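Local coordinates for rhodopsin (Rubrobacter xylanophilus, PDB 6KFQ), which binds retinal within a seven-helix membrane bundle and probably acts as a light-driven proton pump, in a thermophilic bacterium, at residues 169-172 with 173-177; 192-195 with 196-199; 18-21 with 22-25. All coordinates share one frame; numbering follows the deposited sequence.

Contact 1 of 3, residues 169-172 with 173-177; sequences VLTI and VLWIC. With MPG ([(Z)-octadec-9-enyl] (2R)-2,3-bis(oxidanyl)propanoate), chain F; RET (retinal), chain R; MPG ([(Z)-octadec-9-enyl] (2R)-2,3-bis(oxidanyl)propanoate), chain J.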
ATOM      1  N   VAL A 169      12.971  -0.631  -0.235  1.00 25.21           N
ATOM      2  CA  VAL A 169      13.237  -1.863   0.503  1.00 27.31           C
ATOM      3  C   VAL A 169      12.134  -2.115   1.513  1.00 27.95           C
ATOM      4  O   VAL A 169      11.643  -3.244   1.648  1.00 29.23           O
ATOM      5  CB  VAL A 169      14.620  -1.801   1.182  1.00 32.94           C
ATOM      6  CG1 VAL A 169      14.822  -2.992   2.080  1.00 34.57           C
ATOM      7  CG2 VAL A 169      15.707  -1.764   0.141  1.00 36.48           C
ATOM      8  N   LEU A 170      11.714  -1.069   2.232  1.00 23.20           N
ATOM      9  CA  LEU A 170      10.601  -1.217   3.165  1.00 25.00           C
ATOM     10  C   LEU A 170       9.359  -1.741   2.460  1.00 20.85           C
ATOM     11  O   LEU A 170       8.658  -2.627   2.965  1.00 19.94           O
ATOM     12  CB  LEU A 170      10.300   0.128   3.823  1.00 24.22           C
ATOM     13  CG  LEU A 170       9.079   0.123   4.740  1.00 31.07           C
ATOM     14  CD1 LEU A 170       9.334  -0.757   5.959  1.00 35.30           C
ATOM     15  CD2 LEU A 170       8.735   1.539   5.186  1.00 30.87           C
ATOM     16  N   THR A 171       9.050  -1.162   1.306  1.00 22.57           N
ATOM     17  CA  THR A 171       7.905  -1.590   0.513  1.00 21.99           C
ATOM     18  C   THR A 171       8.030  -3.052   0.102  1.00 22.14           C
ATOM     19  O   THR A 171       7.103  -3.843   0.299  1.00 21.02           O
ATOM     20  CB  THR A 171       7.778  -0.666  -0.705  1.00 20.82           C
ATOM     21  OG1 THR A 171       7.401   0.657  -0.260  1.00 22.27           O
ATOM     22  CG2 THR A 171       6.763  -1.174  -1.713  1.00 20.67           C
ATOM     23  N   ILE A 172       9.170  -3.436  -0.469  1.00 21.90           N
ATOM     24  CA  ILE A 172       9.312  -4.811  -0.947  1.00 23.06           C
ATOM     25  C   ILE A 172       9.150  -5.802   0.202  1.00 23.21           C
ATOM     26  O   ILE A 172       8.422  -6.799   0.090  1.00 25.15           O
ATOM     27  CB  ILE A 172      10.659  -4.984  -1.666  1.00 27.89           C
ATOM     28  CG1 ILE A 172      10.696  -4.157  -2.957  1.00 26.57           C
ATOM     29  CG2 ILE A 172      10.918  -6.450  -2.007  1.00 27.62           C
ATOM     30  CD1 ILE A 172      12.074  -4.122  -3.573  1.00 25.17           C
ATOM     31  N   VAL A 173       9.791  -5.526   1.342  1.00 25.71           N
ATOM     32  CA  VAL A 173       9.703  -6.438   2.483  1.00 24.21           C
ATOM     33  C   VAL A 173       8.267  -6.554   2.969  1.00 22.15           C
ATOM     34  O   VAL A 173       7.748  -7.659   3.173  1.00 22.74           O
ATOM     35  CB  VAL A 173      10.642  -5.981   3.612  1.00 25.17           C
ATOM     36  CG1 VAL A 173      10.385  -6.788   4.863  1.00 29.59           C
ATOM     37  CG2 VAL A 173      12.103  -6.125   3.167  1.00 27.84           C
ATOM     38  N   LEU A 174       7.608  -5.417   3.184  1.00 21.45           N
ATOM     39  CA  LEU A 174       6.263  -5.449   3.754  1.00 22.47           C
ATOM     40  C   LEU A 174       5.257  -6.019   2.764  1.00 21.88           C
ATOM     41  O   LEU A 174       4.391  -6.813   3.144  1.00 19.64           O
ATOM     42  CB  LEU A 174       5.843  -4.042   4.196  1.00 20.32           C
ATOM     43  CG  LEU A 174       6.568  -3.450   5.407  1.00 22.30           C
ATOM     44  CD1 LEU A 174       6.043  -2.054   5.670  1.00 23.17           C
ATOM     45  CD2 LEU A 174       6.383  -4.314   6.647  1.00 22.54           C
ATOM     46  N   TRP A 175       5.357  -5.639   1.485  1.00 20.17           N
ATOM     47  CA  TRP A 175       4.339  -6.086   0.542  1.00 21.19           C
ATOM     48  C   TRP A 175       4.395  -7.589   0.335  1.00 20.07           C
ATOM     49  O   TRP A 175       3.363  -8.217   0.108  1.00 22.77           O
ATOM     50  CB  TRP A 175       4.476  -5.370  -0.800  1.00 18.11           C
ATOM     51  CG  TRP A 175       4.054  -3.912  -0.790  1.00 17.98           C
ATOM     52  CD1 TRP A 175       4.174  -3.024   0.248  1.00 21.53           C
ATOM     53  CD2 TRP A 175       3.449  -3.184  -1.873  1.00 19.84           C
ATOM     54  NE1 TRP A 175       3.685  -1.788  -0.127  1.00 21.83           N
ATOM     55  CE2 TRP A 175       3.245  -1.858  -1.425  1.00 19.93           C
ATOM     56  CE3 TRP A 175       3.068  -3.522  -3.177  1.00 22.47           C
ATOM     57  CZ2 TRP A 175       2.669  -0.876  -2.235  1.00 18.13           C
ATOM     58  CZ3 TRP A 175       2.499  -2.552  -3.979  1.00 21.61           C
ATOM     59  CH2 TRP A 175       2.301  -1.245  -3.509  1.00 20.21           C
ATOM     60  N   ILE A 176       5.589  -8.178   0.391  1.00 20.98           N
ATOM     61  CA  ILE A 176       5.706  -9.627   0.294  1.00 19.42           C
ATOM     62  C   ILE A 176       4.953 -10.315   1.432  1.00 20.27           C
ATOM     63  O   ILE A 176       4.431 -11.424   1.265  1.00 21.21           O
ATOM     64  CB  ILE A 176       7.194 -10.006   0.247  1.00 23.18           C
ATOM     65  CG1 ILE A 176       7.763  -9.659  -1.133  1.00 22.53           C
ATOM     66  CG2 ILE A 176       7.398 -11.481   0.555  1.00 27.40           C
ATOM     67  CD1 ILE A 176       9.246  -9.773  -1.199  1.00 24.81           C
ATOM     68  N   CYS A 177       4.830  -9.653   2.588  1.00 22.76           N
ATOM     69  CA  CYS A 177       4.116 -10.288   3.695  1.00 21.85           C
ATOM     70  C   CYS A 177       2.618 -10.431   3.427  1.00 20.55           C
ATOM     71  O   CYS A 177       1.978 -11.316   4.009  1.00 22.36           O
ATOM     72  CB  CYS A 177       4.332  -9.497   4.989  1.00 22.14           C
ATOM     73  SG  CYS A 177       6.052  -9.533   5.547  1.00 26.83           S
TER
HETATM   74  C4  MPG F 305      17.616  -3.932  -5.541  1.00 61.37           C
HETATM   75  C5  MPG F 305      17.425  -4.003  -4.045  1.00 62.12           C
HETATM   76  C6  MPG F 305      16.430  -5.047  -3.596  1.00 61.98           C
HETATM   77  C7  MPG F 305      16.189  -5.087  -2.091  1.00 61.85           C
HETATM   78  C8  MPG F 305      15.311  -6.220  -1.654  1.00 61.55           C
HETATM   79  C9  MPG F 305      15.023  -6.246  -0.185  1.00 59.97           C
HETATM   80  C10 MPG F 305      14.407  -7.234   0.413  1.00 59.22           C
HETATM   81  C11 MPG F 305      13.947  -8.468  -0.301  1.00 59.49           C
HETATM   82  C12 MPG F 305      13.524  -9.580   0.606  1.00 59.35           C
HETATM   83  C13 MPG F 305      12.191  -9.381   1.309  1.00 59.31           C
HETATM   84  C14 MPG F 305      11.826 -10.535   2.214  1.00 58.29           C
HETATM   85  C15 MPG F 305      10.439 -10.490   2.809  1.00 54.33           C
HETATM   86  C16 MPG F 305      10.144 -11.670   3.703  1.00 52.83           C
HETATM   87  C17 MPG F 305       8.733 -11.811   4.206  1.00 52.90           C
HETATM   88  C18 MPG F 305       8.520 -13.049   5.047  1.00 52.59           C
HETATM   89  C1  RET R 317      -3.067 -10.298  -2.125  1.00 23.15           C
HETATM   90  C2  RET R 317      -3.622 -11.710  -2.361  1.00 24.51           C
HETATM   91  C3  RET R 317      -3.284 -12.312  -3.709  1.00 25.96           C
HETATM   92  C4  RET R 317      -1.786 -12.324  -3.947  1.00 25.04           C
HETATM   93  C5  RET R 317      -1.084 -11.057  -3.510  1.00 26.76           C
HETATM   94  C6  RET R 317      -1.680 -10.105  -2.770  1.00 23.58           C
HETATM   95  C7  RET R 317      -0.927  -8.917  -2.390  1.00 24.66           C
HETATM   96  C8  RET R 317      -1.329  -7.774  -1.770  1.00 24.79           C
HETATM   97  C9  RET R 317      -0.554  -6.614  -1.395  1.00 21.35           C
HETATM   98  C10 RET R 317      -1.129  -5.680  -0.615  1.00 19.98           C
HETATM   99  C11 RET R 317      -0.552  -4.459  -0.132  1.00 20.84           C
HETATM  100  C12 RET R 317      -1.268  -3.618   0.607  1.00 21.47           C
HETATM  101  C13 RET R 317      -0.839  -2.349   1.148  1.00 20.90           C
HETATM  102  C14 RET R 317      -1.751  -1.573   1.781  1.00 20.73           C
HETATM  103  C15 RET R 317      -1.550  -0.273   2.355  1.00 21.73           C
HETATM  104  C16 RET R 317      -4.080  -9.302  -2.706  1.00 19.94           C
HETATM  105  C17 RET R 317      -3.029 -10.134  -0.593  1.00 21.62           C
HETATM  106  C18 RET R 317       0.270 -10.904  -4.149  1.00 25.32           C
HETATM  107  C19 RET R 317       0.868  -6.512  -1.870  1.00 19.24           C
HETATM  108  C20 RET R 317       0.593  -1.941   0.947  1.00 17.52           C
HETATM  109  C14 MPG J 309      13.884  -0.350   6.439  1.00 53.35           C
HETATM  110  C15 MPG J 309      14.099  -1.633   5.677  1.00 51.78           C
HETATM  111  C16 MPG J 309      12.914  -2.568   5.684  1.00 50.61           C
HETATM  112  C17 MPG J 309      12.484  -3.037   7.048  1.00 48.47           C
HETATM  113  C18 MPG J 309      11.356  -4.042   7.025  1.00 48.17           C
HETATM  114  O   HOH W   1       4.605   0.626   1.383  1.00 23.36           O
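The indole of Trp175 lies between Thr171 and retinal. Over one face sits the methyl CG2 of Thr171, 3.5 Å from the centroid of the five-membered ring and 12° off its normal, a CH-pi contact; over the opposite face retinal puts its methyl C20, 3.3 Å from Trp175 NE1. In Thr171, OG1 takes chi1 -68°, beside the backbone N, and this leaves CG2 anti to that N and over the ring. The same OG1 bonds to Leu167 O, one turn earlier, and accepts from a water 3.2 Å away, which in turn accepts from Trp175 NE1. Leu82, Leu83 and Phe138 also touch the indole. Along the same helix the apolar side chains meet in pairs four residues apart: Leu170 CD1 reaches Leu174 CD1 at 3.5 Å, and Ile172 CG2 lies alongside Ile176 CD1. Val169 and Val173 face lipid, with Val173 CG2 3.7 Å from C13 of one lipid (MPG, chain F). Four i to i+4 backbone bonds run through these turns. The contact thus implies a pocket wall in which methyl and water together probably limit the rotation of an indole that bears on the retinal methyl C20, with its N-H satisfied inside the membrane.

Contact 2 of 3, residues 192-195 with 196-199; sequences VSLS and VEVF. With MPG ([(Z)-octadec-9-enyl] (2R)-2,3-bis(oxidanyl)propanoate), chain Q; MPG ([(Z)-octadec-9-enyl] (2R)-2,3-bis(oxidanyl)propanoate), chain G.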
ATOM      1  N   VAL A 192      -4.308 -19.611  10.758  1.00 35.07           N
ATOM      2  CA  VAL A 192      -4.541 -18.712  11.880  1.00 34.84           C
ATOM      3  C   VAL A 192      -5.991 -18.244  11.832  1.00 38.06           C
ATOM      4  O   VAL A 192      -6.679 -18.357  10.812  1.00 39.35           O
ATOM      5  CB  VAL A 192      -3.581 -17.504  11.885  1.00 33.02           C
ATOM      6  CG1 VAL A 192      -2.134 -17.979  11.920  1.00 35.35           C
ATOM      7  CG2 VAL A 192      -3.826 -16.611  10.684  1.00 29.92           C
ATOM      8  N   SER A 193      -6.452 -17.717  12.961  1.00 32.55           N
ATOM      9  CA  SER A 193      -7.818 -17.236  13.074  1.00 32.65           C
ATOM     10  C   SER A 193      -7.988 -15.922  12.320  1.00 31.33           C
ATOM     11  O   SER A 193      -7.021 -15.230  11.991  1.00 31.22           O
ATOM     12  CB  SER A 193      -8.190 -17.030  14.544  1.00 33.45           C
ATOM     13  OG  SER A 193      -7.435 -15.960  15.084  1.00 34.33           O
ATOM     14  N   LEU A 194      -9.250 -15.579  12.049  1.00 33.69           N
ATOM     15  CA  LEU A 194      -9.550 -14.283  11.442  1.00 34.55           C
ATOM     16  C   LEU A 194      -9.031 -13.134  12.305  1.00 30.98           C
ATOM     17  O   LEU A 194      -8.565 -12.114  11.784  1.00 29.13           O
ATOM     18  CB  LEU A 194     -11.059 -14.154  11.224  1.00 39.41           C
ATOM     19  CG  LEU A 194     -11.563 -12.793  10.740  1.00 43.75           C
ATOM     20  CD1 LEU A 194     -10.986 -12.453   9.372  1.00 45.01           C
ATOM     21  CD2 LEU A 194     -13.081 -12.750  10.718  1.00 47.51           C
ATOM     22  N   SER A 195      -9.112 -13.271  13.626  1.00 28.09           N
ATOM     23  CA  SER A 195      -8.581 -12.218  14.488  1.00 27.82           C
ATOM     24  C   SER A 195      -7.085 -12.028  14.274  1.00 24.57           C
ATOM     25  O   SER A 195      -6.602 -10.892  14.199  1.00 23.87           O
ATOM     26  CB  SER A 195      -8.876 -12.533  15.953  1.00 33.68           C
ATOM     27  OG  SER A 195      -8.120 -11.666  16.781  1.00 40.42           O
ATOM     28  N   VAL A 196      -6.331 -13.124  14.163  1.00 25.37           N
ATOM     29  CA  VAL A 196      -4.896 -13.020  13.909  1.00 24.24           C
ATOM     30  C   VAL A 196      -4.641 -12.401  12.541  1.00 25.61           C
ATOM     31  O   VAL A 196      -3.782 -11.521  12.385  1.00 24.61           O
ATOM     32  CB  VAL A 196      -4.228 -14.399  14.040  1.00 27.14           C
ATOM     33  CG1 VAL A 196      -2.780 -14.338  13.569  1.00 30.27           C
ATOM     34  CG2 VAL A 196      -4.305 -14.891  15.470  1.00 31.37           C
ATOM     35  N   GLU A 197      -5.373 -12.867  11.522  1.00 27.15           N
ATOM     36  CA  GLU A 197      -5.236 -12.298  10.183  1.00 25.77           C
ATOM     37  C   GLU A 197      -5.445 -10.786  10.192  1.00 24.54           C
ATOM     38  O   GLU A 197      -4.687 -10.034   9.566  1.00 24.26           O
ATOM     39  CB  GLU A 197      -6.235 -12.956   9.233  1.00 25.47           C
ATOM     40  CG  GLU A 197      -6.278 -12.316   7.862  1.00 27.89           C
ATOM     41  CD  GLU A 197      -7.445 -12.801   7.024  1.00 32.25           C
ATOM     42  OE1 GLU A 197      -7.701 -12.174   5.980  1.00 33.55           O
ATOM     43  OE2 GLU A 197      -8.112 -13.786   7.415  1.00 34.48           O
ATOM     44  N   VAL A 198      -6.494 -10.326  10.876  1.00 23.17           N
ATOM     45  CA  VAL A 198      -6.788  -8.896  10.882  1.00 22.60           C
ATOM     46  C   VAL A 198      -5.681  -8.129  11.595  1.00 20.96           C
ATOM     47  O   VAL A 198      -5.269  -7.050  11.153  1.00 20.93           O
ATOM     48  CB  VAL A 198      -8.171  -8.646  11.508  1.00 22.93           C
ATOM     49  CG1 VAL A 198      -8.386  -7.166  11.795  1.00 22.30           C
ATOM     50  CG2 VAL A 198      -9.257  -9.161  10.558  1.00 24.77           C
ATOM     51  N   PHE A 199      -5.187  -8.671  12.711  1.00 22.36           N
ATOM     52  CA  PHE A 199      -4.046  -8.070  13.398  1.00 22.30           C
ATOM     53  C   PHE A 199      -2.852  -7.925  12.463  1.00 22.50           C
ATOM     54  O   PHE A 199      -2.221  -6.864  12.396  1.00 21.31           O
ATOM     55  CB  PHE A 199      -3.666  -8.924  14.612  1.00 24.26           C
ATOM     56  CG  PHE A 199      -2.384  -8.493  15.274  1.00 26.58           C
ATOM     57  CD1 PHE A 199      -2.353  -7.365  16.073  1.00 29.08           C
ATOM     58  CD2 PHE A 199      -1.211  -9.213  15.086  1.00 28.08           C
ATOM     59  CE1 PHE A 199      -1.174  -6.955  16.680  1.00 28.98           C
ATOM     60  CE2 PHE A 199      -0.030  -8.813  15.696  1.00 26.01           C
ATOM     61  CZ  PHE A 199      -0.019  -7.677  16.500  1.00 24.45           C
TER
HETATM   62  C7  MPG Q 316     -11.194 -14.017  19.782  1.00 70.42           C
HETATM   63  C8  MPG Q 316      -9.868 -14.639  19.464  1.00 70.95           C
HETATM   64  C9  MPG Q 316      -8.694 -13.890  20.019  1.00 70.49           C
HETATM   65  C10 MPG Q 316      -7.675 -13.449  19.321  1.00 68.34           C
HETATM   66  C11 MPG Q 316      -6.441 -12.780  19.846  1.00 65.84           C
HETATM   67  C12 MPG Q 316      -5.482 -12.370  18.764  1.00 61.53           C
HETATM   68  C13 MPG Q 316      -4.177 -11.786  19.276  1.00 59.71           C
HETATM   69  C14 MPG Q 316      -3.218 -11.357  18.191  1.00 57.51           C
HETATM   70  C15 MPG Q 316      -1.878 -10.862  18.693  1.00 54.90           C
HETATM   71  C16 MPG Q 316      -1.931  -9.594  19.507  1.00 55.87           C
HETATM   72  C17 MPG Q 316      -0.585  -9.096  19.974  1.00 54.80           C
HETATM   73  C18 MPG Q 316      -0.615  -7.739  20.633  1.00 51.97           C
HETATM   74  C2  MPG G 306      -0.484 -13.813  17.331  1.00 75.79           C
HETATM   75  C3  MPG G 306       0.971 -13.420  17.270  1.00 72.56           C
HETATM   76  C4  MPG G 306       1.343 -12.555  16.089  1.00 69.47           C
HETATM   77  C5  MPG G 306       2.824 -12.268  16.029  1.00 67.21           C
HETATM   78  C6  MPG G 306       3.214 -10.953  15.392  1.00 66.35           C
HETATM   79  C7  MPG G 306       3.659 -11.050  13.940  1.00 64.53           C
HETATM   80  C8  MPG G 306       4.421  -9.852  13.458  1.00 64.33           C
HETATM   81  C9  MPG G 306       3.703  -8.557  13.681  1.00 63.93           C
HETATM   82  O1  MPG G 306      -2.187 -15.000  18.573  1.00 84.15           O
HETATM   83  C1  MPG G 306      -0.834 -14.490  18.627  1.00 79.71           C
HETATM   84  CXD MPG G 306      -4.047 -16.159  19.483  1.00 85.78           C
HETATM   85  O2  MPG G 306      -4.557 -16.655  20.710  1.00 86.64           O
HETATM   86  C21 MPG G 306      -4.013 -17.245  18.420  1.00 85.40           C
HETATM   87  O3  MPG G 306      -5.329 -17.744  18.226  1.00 85.17           O
HETATM   88  O4  MPG G 306      -2.139 -15.500  20.767  1.00 86.45           O
HETATM   89  CX3 MPG G 306      -2.680 -15.521  19.692  1.00 85.65           C
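Val192 and Val196 meet across the start of helix 194-218, their side chains crossing at about a right angle, with Val192 CB 3.7 Å from Val196 CG1. Farther round, Leu194 CD1 reaches Val198 CG2 at 3.9 Å. Among the hydrogen bonds, the cap comes first: Ser193, the N-cap residue, turns its OG between its own N and carbonyl carbon (chi1 67°) and accepts from Val196 N at 3.2 Å, with an N-H...O angle of 162°. Glu197 N, Val198 N and Phe199 N then bond to the carbonyls of Ser193, Leu194 and Ser195. Side-chain polar ends look elsewhere: Glu197 OE2 bonds to Thr186 OG1, and Ser195 OG to Trp5 NE1. In the lipid contacts, C16 of one bound lipid (MPG, chain Q) lies 3.9 Å above the centre of the Phe199 ring, while C6 of another (MPG, chain G) is at its edge, 3.9 Å from Phe199 CE2; Trp5 meets this ring edge-to-face. An alanine in place of Phe199 is likely to leave Trp5 without its ring partner and open a gap beneath the lipid chain. Chemically, the serine hydroxyl supplies an acceptor for the Val196 N-H in the first turn, before the i to i+4 pattern begins.

Contact 3 of 3, residues 18-21 with 22-25; sequences LYFA and FLLT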
ATOM      1  N   LEU A  18      -3.699  13.067  10.103  1.00 39.33           N
ATOM      2  CA  LEU A  18      -3.656  14.389  10.714  1.00 42.11           C
ATOM      3  C   LEU A  18      -2.230  14.914  10.789  1.00 42.43           C
ATOM      4  O   LEU A  18      -1.981  16.093  10.507  1.00 45.46           O
ATOM      5  CB  LEU A  18      -4.285  14.339  12.111  1.00 44.04           C
ATOM      6  CG  LEU A  18      -5.740  13.874  12.179  1.00 45.66           C
ATOM      7  CD1 LEU A  18      -6.275  13.966  13.601  1.00 47.45           C
ATOM      8  CD2 LEU A  18      -6.603  14.677  11.214  1.00 47.57           C
ATOM      9  N   TYR A  19      -1.280  14.057  11.170  1.00 39.94           N
ATOM     10  CA  TYR A  19       0.110  14.498  11.244  1.00 40.89           C
ATOM     11  C   TYR A  19       0.650  14.862   9.868  1.00 42.92           C
ATOM     12  O   TYR A  19       1.352  15.868   9.719  1.00 43.42           O
ATOM     13  CB  TYR A  19       0.982  13.419  11.881  1.00 39.60           C
ATOM     14  CG  TYR A  19       2.398  13.879  12.135  1.00 44.04           C
ATOM     15  CD1 TYR A  19       3.483  13.155  11.667  1.00 47.24           C
ATOM     16  CD2 TYR A  19       2.649  15.061  12.839  1.00 47.77           C
ATOM     17  CE1 TYR A  19       4.778  13.577  11.901  1.00 50.80           C
ATOM     18  CE2 TYR A  19       3.942  15.489  13.075  1.00 47.76           C
ATOM     19  CZ  TYR A  19       5.003  14.743  12.610  1.00 51.97           C
ATOM     20  OH  TYR A  19       6.300  15.164  12.830  1.00 53.72           O
ATOM     21  N   PHE A  20       0.347  14.052   8.849  1.00 42.53           N
ATOM     22  CA  PHE A  20       0.828  14.375   7.508  1.00 42.94           C
ATOM     23  C   PHE A  20       0.187  15.656   6.992  1.00 44.08           C
ATOM     24  O   PHE A  20       0.844  16.455   6.318  1.00 47.12           O
ATOM     25  CB  PHE A  20       0.560  13.219   6.542  1.00 38.60           C
ATOM     26  CG  PHE A  20       1.260  11.945   6.905  1.00 36.97           C
ATOM     27  CD1 PHE A  20       2.319  11.943   7.793  1.00 37.33           C
ATOM     28  CD2 PHE A  20       0.860  10.739   6.334  1.00 38.25           C
ATOM     29  CE1 PHE A  20       2.951  10.764   8.134  1.00 42.99           C
ATOM     30  CE2 PHE A  20       1.493   9.557   6.665  1.00 38.47           C
ATOM     31  CZ  PHE A  20       2.540   9.568   7.565  1.00 40.06           C
ATOM     32  N   ALA A  21      -1.094  15.873   7.295  1.00 43.20           N
ATOM     33  CA  ALA A  21      -1.716  17.138   6.920  1.00 46.80           C
ATOM     34  C   ALA A  21      -1.030  18.306   7.617  1.00 50.30           C
ATOM     35  O   ALA A  21      -0.894  19.390   7.040  1.00 50.52           O
ATOM     36  CB  ALA A  21      -3.210  17.112   7.243  1.00 45.88           C
ATOM     37  N   PHE A  22      -0.568  18.094   8.853  1.00 51.21           N
ATOM     38  CA  PHE A  22       0.136  19.147   9.577  1.00 51.26           C
ATOM     39  C   PHE A  22       1.494  19.450   8.951  1.00 53.17           C
ATOM     40  O   PHE A  22       1.847  20.620   8.754  1.00 53.03           O
ATOM     41  CB  PHE A  22       0.314  18.761  11.045  1.00 51.31           C
ATOM     42  CG  PHE A  22       1.173  19.723  11.807  1.00 54.99           C
ATOM     43  CD1 PHE A  22       0.632  20.896  12.313  1.00 55.56           C
ATOM     44  CD2 PHE A  22       2.526  19.475  11.997  1.00 56.04           C
ATOM     45  CE1 PHE A  22       1.420  21.801  12.998  1.00 59.77           C
ATOM     46  CE2 PHE A  22       3.320  20.382  12.684  1.00 59.26           C
ATOM     47  CZ  PHE A  22       2.764  21.542  13.185  1.00 60.00           C
ATOM     48  N   LEU A  23       2.288  18.411   8.662  1.00 52.22           N
ATOM     49  CA  LEU A  23       3.624  18.632   8.101  1.00 48.50           C
ATOM     50  C   LEU A  23       3.566  19.386   6.780  1.00 50.80           C
ATOM     51  O   LEU A  23       4.548  20.036   6.387  1.00 52.55           O
ATOM     52  CB  LEU A  23       4.347  17.302   7.891  1.00 47.12           C
ATOM     53  CG  LEU A  23       4.649  16.383   9.074  1.00 47.84           C
ATOM     54  CD1 LEU A  23       5.151  15.027   8.538  1.00 45.65           C
ATOM     55  CD2 LEU A  23       5.679  17.023   9.993  1.00 48.57           C
ATOM     56  N   LEU A  24       2.430  19.303   6.084  1.00 50.51           N
ATOM     57  CA  LEU A  24       2.271  20.004   4.814  1.00 55.68           C
ATOM     58  C   LEU A  24       2.533  21.496   4.968  1.00 64.00           C
ATOM     59  O   LEU A  24       3.088  22.138   4.064  1.00 68.27           O
ATOM     60  CB  LEU A  24       0.862  19.750   4.268  1.00 57.32           C
ATOM     61  CG  LEU A  24       0.458  20.215   2.863  1.00 63.45           C
ATOM     62  CD1 LEU A  24      -0.753  19.428   2.394  1.00 64.63           C
ATOM     63  CD2 LEU A  24       0.139  21.698   2.821  1.00 66.76           C
ATOM     64  N   THR A  25       2.160  22.065   6.116  1.00 63.57           N
ATOM     65  CA  THR A  25       2.273  23.507   6.305  1.00 64.57           C
ATOM     66  C   THR A  25       3.722  23.983   6.360  1.00 65.43           C
ATOM     67  O   THR A  25       3.966  25.189   6.235  1.00 71.64           O
ATOM     68  CB  THR A  25       1.521  23.927   7.575  1.00 61.98           C
ATOM     69  OG1 THR A  25       2.212  23.453   8.737  1.00 62.27           O
ATOM     70  CG2 THR A  25       0.120  23.343   7.561  1.00 57.33           C
TER
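Tyr19 and Leu23 are joined first through the backbone, toward the end of helix 2-23. Leu23 N donates to Tyr19 O at 2.9 Å with an N-H...O angle of 162°, a regular alpha-helical bond. Its neighbours are more bent: Phe22 N bonds to Leu18 O less directly, and Leu24 N reaches Phe20 O at 3.3 Å with only 139°. The next bond is of a different span, for Thr25 N donates to Phe22 O, three residues back, at 3.0 Å. The Thr25 hydroxyl donates to the same oxygen, OG1 lying 2.9 Å from Phe22 O, so two donors of one residue grip a single carbonyl. That hydroxyl folds back over the Thr25 backbone to reach it.

Among the side chains, Leu23 lies over one face of the Tyr19 ring. Its CG is 4.0 Å from the ring centroid, a CH-pi contact, and the two methyls spread over that same face: CD1 comes toward Tyr19 CE1, whereas CD2 lies toward Tyr19 CZ and 3.4 Å from Tyr19 OH. The phenol is brought there by a first torsion of -173°, which puts CG beside the carbonyl carbon and sends the ring along the helix toward the next turn. Contacts of Leu23 CD1 with Phe20 CD1 and of Phe22 CD2 with Tyr19 CE2 are looser.

Phe20, the buried residue of the group, packs against Leu214 and Leu217 of helix 194-218 and Thr38 and Thr42 of helix 32-53. Leu23 also reaches Leu217, and Phe35 of helix 32-53. This turn thereby joins the end of the first transmembrane helix to the second and the last of the seven-helix bundle characteristic of microbial rhodopsins.

The three contacts are separate helical turns of one bundle, in series along the chain as contact 3, contact 1 and contact 2. Contact 1 lies nearest the middle, its centre about 10 Å from that of the chain, and touches retinal directly through Trp175. Contact 2 is about 20 Å from it, centre to centre, on the helix that follows; there the Glu197 side chain comes within about 8 Å of retinal. Contact 3 stands about 32 Å from contact 2 between centres, with the Phe20 side chain about 11 Å from retinal. Helix 194-218 links them: it begins in contact 2, packs on Leu174 of contact 1 and, farther along, meets contact 3.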